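Side-chain contacts in lactococcal phage P2 ORF15 (Lactococcus phage p2, PDB 2WZP), which probably serves as the distal tail protein, forming a ring at the end of the phage tail around which the baseplate is assembled: residues G229-K234 / A240-L245; T253-K258 / E275-W280; I268-N273 / E295-R300. All coordinates share one frame; numbering follows the deposited sequence.

Contact 1: G229-K234 / A240-L245; sequences GILYPK and AGVRFL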
loop_
_atom_site.group_PDB
_atom_site.type_symbol
_atom_site.label_atom_id
_atom_site.label_comp_id
_atom_site.label_asym_id
_atom_site.label_seq_id
_atom_site.Cartn_x
_atom_site.Cartn_y
_atom_site.Cartn_z
ATOM N N GLY M 229 -22.088 7.522 -51.859
ATOM C CA GLY M 229 -22.529 8.337 -52.983
ATOM C C GLY M 229 -23.686 7.790 -53.772
ATOM O O GLY M 229 -23.954 6.581 -53.744
ATOM N N ILE M 230 -24.382 8.713 -54.465
ATOM C CA ILE M 230 -25.506 8.478 -55.384
ATOM C C ILE M 230 -24.985 8.908 -56.726
ATOM O O ILE M 230 -24.638 10.072 -56.890
ATOM C CB ILE M 230 -26.803 9.222 -54.978
ATOM C CG1 ILE M 230 -27.273 8.731 -53.590
ATOM C CG2 ILE M 230 -27.901 9.083 -56.050
ATOM C CD1 ILE M 230 -28.633 8.096 -53.502
ATOM N N LEU M 231 -24.844 7.941 -57.645
ATOM C CA LEU M 231 -24.304 8.115 -58.985
ATOM C C LEU M 231 -25.437 8.110 -59.991
ATOM O O LEU M 231 -26.300 7.236 -59.934
ATOM C CB LEU M 231 -23.290 6.990 -59.320
ATOM C CG LEU M 231 -22.264 6.538 -58.235
ATOM C CD1 LEU M 231 -21.407 5.394 -58.744
ATOM C CD2 LEU M 231 -21.353 7.657 -57.814
ATOM N N TYR M 232 -25.451 9.106 -60.911
ATOM C CA TYR M 232 -26.457 9.200 -61.974
ATOM C C TYR M 232 -25.812 8.893 -63.344
ATOM O O TYR M 232 -25.169 9.774 -63.940
ATOM C CB TYR M 232 -27.206 10.557 -61.956
ATOM C CG TYR M 232 -28.009 10.802 -60.690
ATOM C CD1 TYR M 232 -29.306 10.313 -60.557
ATOM C CD2 TYR M 232 -27.468 11.515 -59.623
ATOM C CE1 TYR M 232 -30.057 10.551 -59.407
ATOM C CE2 TYR M 232 -28.206 11.755 -58.464
ATOM C CZ TYR M 232 -29.511 11.292 -58.373
ATOM O OH TYR M 232 -30.247 11.500 -57.235
ATOM N N PRO M 233 -25.961 7.636 -63.847
ATOM C CA PRO M 233 -25.365 7.293 -65.165
ATOM C C PRO M 233 -25.892 8.130 -66.331
ATOM O O PRO M 233 -27.009 8.650 -66.279
ATOM C CB PRO M 233 -25.655 5.796 -65.334
ATOM C CG PRO M 233 -26.137 5.305 -63.976
ATOM C CD PRO M 233 -26.687 6.487 -63.251
ATOM N N LYS M 234 -25.051 8.323 -67.351
ATOM C CA LYS M 234 -25.391 9.145 -68.509
ATOM C C LYS M 234 -25.875 8.320 -69.691
ATOM O O LYS M 234 -27.048 8.420 -70.052
ATOM C CB LYS M 234 -24.206 10.063 -68.896
ATOM C CG LYS M 234 -24.577 11.246 -69.777
ATOM C CD LYS M 234 -23.454 12.248 -69.860
ATOM C CE LYS M 234 -23.925 13.619 -70.298
ATOM N NZ LYS M 234 -23.467 14.689 -69.346
ATOM N N ALA M 240 -20.563 2.538 -65.909
ATOM C CA ALA M 240 -20.602 3.760 -65.115
ATOM C C ALA M 240 -20.030 3.533 -63.718
ATOM O O ALA M 240 -20.080 2.425 -63.166
ATOM C CB ALA M 240 -22.030 4.262 -65.004
ATOM N N GLY M 241 -19.485 4.600 -63.169
ATOM C CA GLY M 241 -18.941 4.608 -61.829
ATOM C C GLY M 241 -18.048 5.800 -61.639
ATOM O O GLY M 241 -18.294 6.855 -62.221
ATOM N N VAL M 242 -16.984 5.622 -60.856
ATOM C CA VAL M 242 -15.993 6.646 -60.519
ATOM C C VAL M 242 -14.584 6.053 -60.530
ATOM O O VAL M 242 -14.416 4.875 -60.224
ATOM C CB VAL M 242 -16.288 7.305 -59.134
ATOM C CG1 VAL M 242 -17.579 8.120 -59.165
ATOM C CG2 VAL M 242 -16.319 6.270 -57.998
ATOM N N ARG M 243 -13.571 6.876 -60.852
ATOM C CA ARG M 243 -12.160 6.469 -60.789
ATOM C C ARG M 243 -11.332 7.419 -59.946
ATOM O O ARG M 243 -11.666 8.604 -59.840
ATOM C CB ARG M 243 -11.534 6.237 -62.161
ATOM C CG ARG M 243 -11.276 7.481 -62.987
ATOM C CD ARG M 243 -10.766 7.024 -64.318
ATOM N NE ARG M 243 -10.187 8.114 -65.086
ATOM C CZ ARG M 243 -9.023 8.057 -65.713
ATOM N NH1 ARG M 243 -8.283 6.955 -65.657
ATOM N NH2 ARG M 243 -8.588 9.095 -66.407
ATOM N N PHE M 244 -10.253 6.897 -59.346
ATOM C CA PHE M 244 -9.388 7.658 -58.464
ATOM C C PHE M 244 -8.019 7.697 -59.053
ATOM O O PHE M 244 -7.488 6.665 -59.458
ATOM C CB PHE M 244 -9.358 7.036 -57.055
ATOM C CG PHE M 244 -10.649 7.220 -56.293
ATOM C CD1 PHE M 244 -10.819 8.302 -55.438
ATOM C CD2 PHE M 244 -11.700 6.321 -56.444
ATOM C CE1 PHE M 244 -12.024 8.489 -54.761
ATOM C CE2 PHE M 244 -12.912 6.522 -55.786
ATOM C CZ PHE M 244 -13.068 7.605 -54.948
ATOM N N LEU M 245 -7.441 8.895 -59.082
ATOM C CA LEU M 245 -6.120 9.174 -59.621
ATOM C C LEU M 245 -5.209 9.711 -58.528
ATOM O O LEU M 245 -5.645 10.527 -57.717
ATOM C CB LEU M 245 -6.228 10.223 -60.751
ATOM C CG LEU M 245 -7.364 10.113 -61.792
ATOM C CD1 LEU M 245 -7.331 11.297 -62.686
ATOM C CD2 LEU M 245 -7.210 8.888 -62.687
#
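Leu-231 and Pro-233 meet Ala-240, Gly-241 and Val-242 in a buried apolar contact between the two antiparallel sheets of the C-terminal region. Strand 224-233 lies inside the six-stranded sheet. Strand 240-246 lies inside the four-stranded sheet. The axes of 229-233 and 240-245 approach to 7.3 Å, and their directions differ by 123°. The strands therefore pack across each other instead of pairing, and no hydrogen bond links the two segments.

Leu-231 carries the contact through its forked end. Its CB points toward the other strand, and with CG anti to the carbonyl carbon (chi1 -42°) the two methyls reach Gly-241 and Val-242. One branch, CD1, rests 4.0 Å from CA of Gly-241, where there is no side chain and the main chain itself is the surface met. The other branch, CD2, lies 4.0 Å from CG1 of Val-242. These two side chains cross at about a right angle. Further along, the ring of Pro-233 is met at its CB, 4.0 Å from the methyl CB of Ala-240.

Leu-312 touches Leu-231, Ala-240 and Val-242 from the side of strand 312-322. Ile-268 adds to the packing on Leu-231, and Ile-266 to that on Pro-233. Apolar packing between two antiparallel sheets is consistent with a beta sandwich, as in the galectin-like fold of Dit C-terminal domains.

Contact 2: T253-K258 / E275-W280; sequences TAIVFK and ETYQGW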
loop_
_atom_site.group_PDB
_atom_site.type_symbol
_atom_site.label_atom_id
_atom_site.label_comp_id
_atom_site.label_asym_id
_atom_site.label_seq_id
_atom_site.Cartn_x
_atom_site.Cartn_y
_atom_site.Cartn_z
ATOM N N THR M 253 -7.293 3.001 -58.459
ATOM C CA THR M 253 -8.532 2.309 -58.056
ATOM C C THR M 253 -9.758 2.950 -58.736
ATOM O O THR M 253 -9.703 4.123 -59.148
ATOM C CB THR M 253 -8.685 2.177 -56.513
ATOM O OG1 THR M 253 -9.532 1.066 -56.237
ATOM C CG2 THR M 253 -9.276 3.426 -55.843
ATOM N N ALA M 254 -10.865 2.176 -58.826
ATOM C CA ALA M 254 -12.139 2.600 -59.422
ATOM C C ALA M 254 -13.271 1.637 -59.043
ATOM O O ALA M 254 -13.052 0.430 -58.895
ATOM C CB ALA M 254 -12.015 2.653 -60.934
ATOM N N ILE M 255 -14.482 2.178 -58.904
ATOM C CA ILE M 255 -15.705 1.424 -58.610
ATOM C C ILE M 255 -16.575 1.656 -59.847
ATOM O O ILE M 255 -17.136 2.732 -59.984
ATOM C CB ILE M 255 -16.363 1.914 -57.284
ATOM C CG1 ILE M 255 -15.367 1.808 -56.103
ATOM C CG2 ILE M 255 -17.653 1.147 -56.996
ATOM C CD1 ILE M 255 -15.599 2.771 -54.997
ATOM N N VAL M 256 -16.568 0.692 -60.803
ATOM C CA VAL M 256 -17.255 0.758 -62.104
ATOM C C VAL M 256 -18.191 -0.452 -62.244
ATOM O O VAL M 256 -17.827 -1.564 -61.848
ATOM C CB VAL M 256 -16.232 0.842 -63.286
ATOM C CG1 VAL M 256 -16.923 1.090 -64.616
ATOM C CG2 VAL M 256 -15.182 1.912 -63.045
ATOM N N PHE M 257 -19.368 -0.233 -62.860
ATOM C CA PHE M 257 -20.388 -1.257 -63.052
ATOM C C PHE M 257 -20.868 -1.337 -64.491
ATOM O O PHE M 257 -20.974 -0.316 -65.162
ATOM C CB PHE M 257 -21.620 -0.916 -62.179
ATOM C CG PHE M 257 -21.314 -0.712 -60.712
ATOM C CD1 PHE M 257 -21.231 -1.800 -59.844
ATOM C CD2 PHE M 257 -21.104 0.570 -60.197
ATOM C CE1 PHE M 257 -20.937 -1.610 -58.502
ATOM C CE2 PHE M 257 -20.813 0.753 -58.841
ATOM C CZ PHE M 257 -20.750 -0.334 -58.007
ATOM N N LYS M 258 -21.276 -2.545 -64.917
ATOM C CA LYS M 258 -21.915 -2.788 -66.203
ATOM C C LYS M 258 -23.168 -3.619 -65.973
ATOM O O LYS M 258 -23.113 -4.849 -65.893
ATOM C CB LYS M 258 -20.973 -3.405 -67.256
ATOM C CG LYS M 258 -21.597 -3.502 -68.656
ATOM C CD LYS M 258 -22.136 -2.148 -69.207
ATOM C CE LYS M 258 -22.900 -2.355 -70.482
ATOM N NZ LYS M 258 -24.310 -2.759 -70.240
ATOM N N GLU M 275 -21.050 -1.752 -46.174
ATOM C CA GLU M 275 -20.578 -1.721 -47.560
ATOM C C GLU M 275 -21.724 -2.087 -48.489
ATOM O O GLU M 275 -22.319 -3.149 -48.329
ATOM C CB GLU M 275 -19.353 -2.659 -47.713
ATOM C CG GLU M 275 -18.581 -2.485 -49.002
ATOM C CD GLU M 275 -17.330 -3.321 -49.166
ATOM O OE1 GLU M 275 -16.551 -3.017 -50.098
ATOM O OE2 GLU M 275 -17.128 -4.280 -48.386
ATOM N N THR M 276 -22.058 -1.189 -49.427
ATOM C CA THR M 276 -23.198 -1.282 -50.349
ATOM C C THR M 276 -22.819 -0.821 -51.760
ATOM O O THR M 276 -22.178 0.221 -51.915
ATOM C CB THR M 276 -24.332 -0.355 -49.841
ATOM O OG1 THR M 276 -24.618 -0.617 -48.471
ATOM C CG2 THR M 276 -25.580 -0.466 -50.644
ATOM N N TYR M 277 -23.258 -1.588 -52.787
ATOM C CA TYR M 277 -23.144 -1.247 -54.207
ATOM C C TYR M 277 -24.506 -1.646 -54.814
ATOM O O TYR M 277 -24.720 -2.801 -55.192
ATOM C CB TYR M 277 -21.944 -1.943 -54.880
ATOM C CG TYR M 277 -20.654 -1.742 -54.120
ATOM C CD1 TYR M 277 -19.934 -0.556 -54.232
ATOM C CD2 TYR M 277 -20.175 -2.718 -53.252
ATOM C CE1 TYR M 277 -18.765 -0.348 -53.500
ATOM C CE2 TYR M 277 -18.990 -2.535 -52.543
ATOM C CZ TYR M 277 -18.299 -1.342 -52.652
ATOM O OH TYR M 277 -17.150 -1.156 -51.918
ATOM N N GLN M 278 -25.462 -0.730 -54.797
ATOM C CA GLN M 278 -26.769 -1.119 -55.255
ATOM C C GLN M 278 -27.374 -0.154 -56.283
ATOM O O GLN M 278 -27.303 1.052 -56.099
ATOM C CB GLN M 278 -27.719 -1.380 -54.047
ATOM C CG GLN M 278 -28.022 -0.102 -53.277
ATOM C CD GLN M 278 -29.007 -0.143 -52.148
ATOM O OE1 GLN M 278 -29.244 0.898 -51.505
ATOM N NE2 GLN M 278 -29.621 -1.301 -51.890
ATOM N N GLY M 279 -27.958 -0.706 -57.342
ATOM C CA GLY M 279 -28.636 0.071 -58.363
ATOM C C GLY M 279 -30.118 0.210 -58.055
ATOM O O GLY M 279 -30.749 -0.728 -57.545
ATOM N N TRP M 280 -30.683 1.396 -58.333
ATOM C CA TRP M 280 -32.104 1.653 -58.062
ATOM C C TRP M 280 -32.877 1.942 -59.339
ATOM O O TRP M 280 -32.459 2.783 -60.145
ATOM C CB TRP M 280 -32.298 2.782 -57.037
ATOM C CG TRP M 280 -31.937 2.398 -55.636
ATOM C CD1 TRP M 280 -30.706 2.459 -55.058
ATOM C CD2 TRP M 280 -32.844 2.005 -54.603
ATOM N NE1 TRP M 280 -30.790 2.119 -53.726
ATOM C CE2 TRP M 280 -32.082 1.786 -53.435
ATOM C CE3 TRP M 280 -34.234 1.805 -54.552
ATOM C CZ2 TRP M 280 -32.662 1.366 -52.235
ATOM C CZ3 TRP M 280 -34.809 1.382 -53.365
ATOM C CH2 TRP M 280 -34.023 1.138 -52.232
#
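Ile-255, Phe-257 and Tyr-277 belong to the buried core of a beta sandwich, where side chains of one sheet meet those of the other. No hydrogen bond crosses between the segments. CZ of Phe-257 meets CB of Tyr-277 obliquely, at 3.7 Å. Tyr-277 CD1 lies at the edge of the Phe-257 ring, in its plane, 3.9 Å from Phe-257 CZ. The two side chains cross at about a right angle, and the rings are not stacked. Ile-255 meets the same tyrosine with CG2, the branch anti to its backbone N. This methyl sits 4.0 Å from CE1 of Tyr-277.

The far end of Tyr-277 is polar. Its OH donates to OE1 of Glu-275 at 2.7 Å, using the anti lone pair of that oxygen, and also bonds Tyr-297 OH. The two bonds hold the hydroxyl end of the side chain in place. Glu-275 OE2 forms a salt bridge with a basic side chain of another protein's chain.

Ile-266 and Ile-268 of strand 265-269 flank the contact, touching Phe-257, and Ile-268 also touches Tyr-277. Strand 251-257 is an outermost strand of its sheet within this chain, and pairs with strand 240-246. Strand 276-281 lies between strands 265-269 and 284-287 in the six-stranded sheet.

Contact 3: I268-N273 / E295-R300; sequences INTDVN and ERYRTR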
loop_
_atom_site.group_PDB
_atom_site.type_symbol
_atom_site.label_atom_id
_atom_site.label_comp_id
_atom_site.label_asym_id
_atom_site.label_seq_id
_atom_site.Cartn_x
_atom_site.Cartn_y
_atom_site.Cartn_z
ATOM N N ILE M 268 -23.538 3.783 -53.634
ATOM C CA ILE M 268 -22.283 3.159 -53.197
ATOM C C ILE M 268 -21.939 3.575 -51.768
ATOM O O ILE M 268 -22.253 4.694 -51.379
ATOM C CB ILE M 268 -21.084 3.301 -54.182
ATOM C CG1 ILE M 268 -20.678 4.767 -54.396
ATOM C CG2 ILE M 268 -21.377 2.602 -55.533
ATOM C CD1 ILE M 268 -19.365 4.980 -55.156
ATOM N N ASN M 269 -21.331 2.660 -50.980
ATOM C CA ASN M 269 -20.866 2.956 -49.635
ATOM C C ASN M 269 -19.680 2.096 -49.319
ATOM O O ASN M 269 -19.815 0.878 -49.218
ATOM C CB ASN M 269 -21.960 2.815 -48.587
ATOM C CG ASN M 269 -21.583 3.443 -47.276
ATOM O OD1 ASN M 269 -20.391 3.702 -46.951
ATOM N ND2 ASN M 269 -22.590 3.661 -46.477
ATOM N N THR M 270 -18.503 2.727 -49.182
ATOM C CA THR M 270 -17.236 2.017 -48.930
ATOM C C THR M 270 -16.971 1.712 -47.444
ATOM O O THR M 270 -15.924 1.147 -47.110
ATOM C CB THR M 270 -16.073 2.729 -49.591
ATOM O OG1 THR M 270 -15.898 3.995 -48.976
ATOM C CG2 THR M 270 -16.258 2.903 -51.080
ATOM N N ASP M 271 -17.915 2.092 -46.553
ATOM C CA ASP M 271 -17.829 1.826 -45.113
ATOM C C ASP M 271 -17.681 0.315 -44.934
ATOM O O ASP M 271 -18.574 -0.414 -45.339
ATOM C CB ASP M 271 -19.109 2.335 -44.418
ATOM C CG ASP M 271 -19.236 2.120 -42.922
ATOM O OD1 ASP M 271 -18.476 1.285 -42.364
ATOM O OD2 ASP M 271 -20.145 2.718 -42.318
ATOM N N VAL M 272 -16.587 -0.158 -44.321
ATOM C CA VAL M 272 -16.355 -1.595 -44.144
ATOM C C VAL M 272 -17.467 -2.355 -43.446
ATOM O O VAL M 272 -17.632 -3.544 -43.692
ATOM C CB VAL M 272 -14.949 -1.960 -43.579
ATOM C CG1 VAL M 272 -13.867 -1.573 -44.573
ATOM C CG2 VAL M 272 -14.688 -1.367 -42.183
ATOM N N ASN M 273 -18.223 -1.664 -42.582
ATOM C CA ASN M 273 -19.297 -2.241 -41.772
ATOM C C ASN M 273 -20.710 -2.041 -42.363
ATOM O O ASN M 273 -21.694 -2.578 -41.855
ATOM C CB ASN M 273 -19.185 -1.754 -40.340
ATOM C CG ASN M 273 -17.819 -2.020 -39.755
ATOM O OD1 ASN M 273 -17.348 -3.167 -39.660
ATOM N ND2 ASN M 273 -17.141 -0.958 -39.372
ATOM N N GLU M 295 -11.165 -6.197 -61.082
ATOM C CA GLU M 295 -9.771 -5.889 -61.388
ATOM C C GLU M 295 -9.435 -4.397 -61.211
ATOM O O GLU M 295 -8.320 -4.070 -60.816
ATOM C CB GLU M 295 -9.406 -6.345 -62.796
ATOM C CG GLU M 295 -7.968 -6.011 -63.152
ATOM C CD GLU M 295 -7.422 -6.601 -64.429
ATOM O OE1 GLU M 295 -6.225 -6.359 -64.716
ATOM O OE2 GLU M 295 -8.167 -7.342 -65.113
ATOM N N ARG M 296 -10.367 -3.505 -61.518
ATOM C CA ARG M 296 -10.150 -2.072 -61.375
ATOM C C ARG M 296 -10.283 -1.619 -59.937
ATOM O O ARG M 296 -9.719 -0.584 -59.577
ATOM C CB ARG M 296 -11.149 -1.304 -62.234
ATOM C CG ARG M 296 -10.620 -0.997 -63.591
ATOM C CD ARG M 296 -11.610 -0.124 -64.269
ATOM N NE ARG M 296 -11.172 1.262 -64.312
ATOM C CZ ARG M 296 -11.705 2.159 -65.128
ATOM N NH1 ARG M 296 -11.249 3.401 -65.144
ATOM N NH2 ARG M 296 -12.694 1.819 -65.942
ATOM N N TYR M 297 -11.090 -2.338 -59.136
ATOM C CA TYR M 297 -11.269 -2.040 -57.718
ATOM C C TYR M 297 -10.080 -2.650 -56.993
ATOM O O TYR M 297 -10.201 -3.734 -56.430
ATOM C CB TYR M 297 -12.580 -2.650 -57.205
ATOM C CG TYR M 297 -13.120 -2.034 -55.937
ATOM C CD1 TYR M 297 -12.465 -0.980 -55.314
ATOM C CD2 TYR M 297 -14.318 -2.462 -55.391
ATOM C CE1 TYR M 297 -12.981 -0.380 -54.172
ATOM C CE2 TYR M 297 -14.857 -1.856 -54.260
ATOM C CZ TYR M 297 -14.179 -0.818 -53.648
ATOM O OH TYR M 297 -14.689 -0.234 -52.515
ATOM N N ARG M 298 -8.915 -1.989 -57.077
ATOM C CA ARG M 298 -7.676 -2.474 -56.492
ATOM C C ARG M 298 -7.717 -2.308 -54.980
ATOM O O ARG M 298 -7.353 -3.226 -54.248
ATOM C CB ARG M 298 -6.450 -1.763 -57.130
ATOM C CG ARG M 298 -5.127 -1.798 -56.287
ATOM C CD ARG M 298 -4.463 -3.185 -56.221
ATOM N NE ARG M 298 -3.397 -3.352 -55.214
ATOM C CZ ARG M 298 -3.585 -3.700 -53.937
ATOM N NH1 ARG M 298 -4.816 -3.845 -53.451
ATOM N NH2 ARG M 298 -2.548 -3.871 -53.130
ATOM N N THR M 299 -8.191 -1.147 -54.517
ATOM C CA THR M 299 -8.221 -0.785 -53.098
ATOM C C THR M 299 -9.372 0.161 -52.751
ATOM O O THR M 299 -9.956 0.782 -53.641
ATOM C CB THR M 299 -6.865 -0.157 -52.711
ATOM O OG1 THR M 299 -6.867 0.064 -51.306
ATOM C CG2 THR M 299 -6.586 1.195 -53.441
ATOM N N ARG M 300 -9.652 0.303 -51.450
ATOM C CA ARG M 300 -10.669 1.198 -50.882
ATOM C C ARG M 300 -9.918 2.381 -50.262
ATOM O O ARG M 300 -10.557 3.346 -49.846
ATOM C CB ARG M 300 -11.462 0.480 -49.757
ATOM C CG ARG M 300 -12.733 -0.297 -50.166
ATOM C CD ARG M 300 -13.543 -0.898 -48.970
ATOM N NE ARG M 300 -12.772 -1.947 -48.296
ATOM C CZ ARG M 300 -11.888 -1.723 -47.323
ATOM N NH1 ARG M 300 -11.718 -0.498 -46.836
ATOM N NH2 ARG M 300 -11.173 -2.726 -46.824
HETATM O O HOH W 1 -13.086 4.046 -48.885
HETATM O O HOH W 2 -13.421 1.928 -46.903
#
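Val-272 lays its CG1 methyl over one face of the Arg-300 guanidinium, 3.3 Å above the plane. The methyl is offset toward the rim, and NH1 and CZ of Arg-300 are its closest neighbours. The two side chains cross at about a right angle. A bend at chi3 (-66°) turns the end of the arginine chain, so that its flat group faces the valine while CD stays beside Thr-270. That CD lies 3.6 Å from the carbonyl O of Thr-270.

The hydroxyl of Tyr-297 comes up to Thr-270 at a slant: OH of Tyr-297 is 3.8 Å from CG2 of Thr-270. CG2 is a methyl, so this is packing; the hydroxyl has its polar partner in Tyr-277 OH. Thr-270 OG1 likewise has a partner in Phe-227 N.

No direct hydrogen bond joins the segments, but two waters bridge them. One lies 2.8 Å from Thr-270 OG1 and donates to Arg-300 O. The other donates to Thr-270 O at 2.6 Å and accepts from Arg-300 NH1 at 3.0 Å. Arg-300 NH2 forms a salt bridge with an acidic side chain of another protein's chain.

Two successive Asx turns, at Asn-269 and Asp-271, shape the loop that presents Val-272. In 295-300, Tyr-297 is the centre of an inverse gamma turn. The contact thus joins the turn region that follows strand 265-269, which pairs with strand 224-233, to the loop between strands 284-287 and 305-310.

Along the chain, contact 1 comes first and closes a short connection of five residues between the two sheets. It ends before contact 2 opens. Contacts 2 and 3 cross: their segments alternate in the order 253-258, 268-273, 275-280, 295-300. Contact 2 closes a loop with 16 residues between its segments, and contact 3 one with 21. Backbone bonds connect contact 1 to both others: Ala-240 O lies 2.8 Å from Phe-257 N, and Gly-229 O lies 2.8 Å from Ile-268 N. Thr-253 OG1 also reaches Thr-299 O at 2.6 Å. Contacts 1 and 2 join the two sheets, and contact 3 adds the loop before strand 305-310.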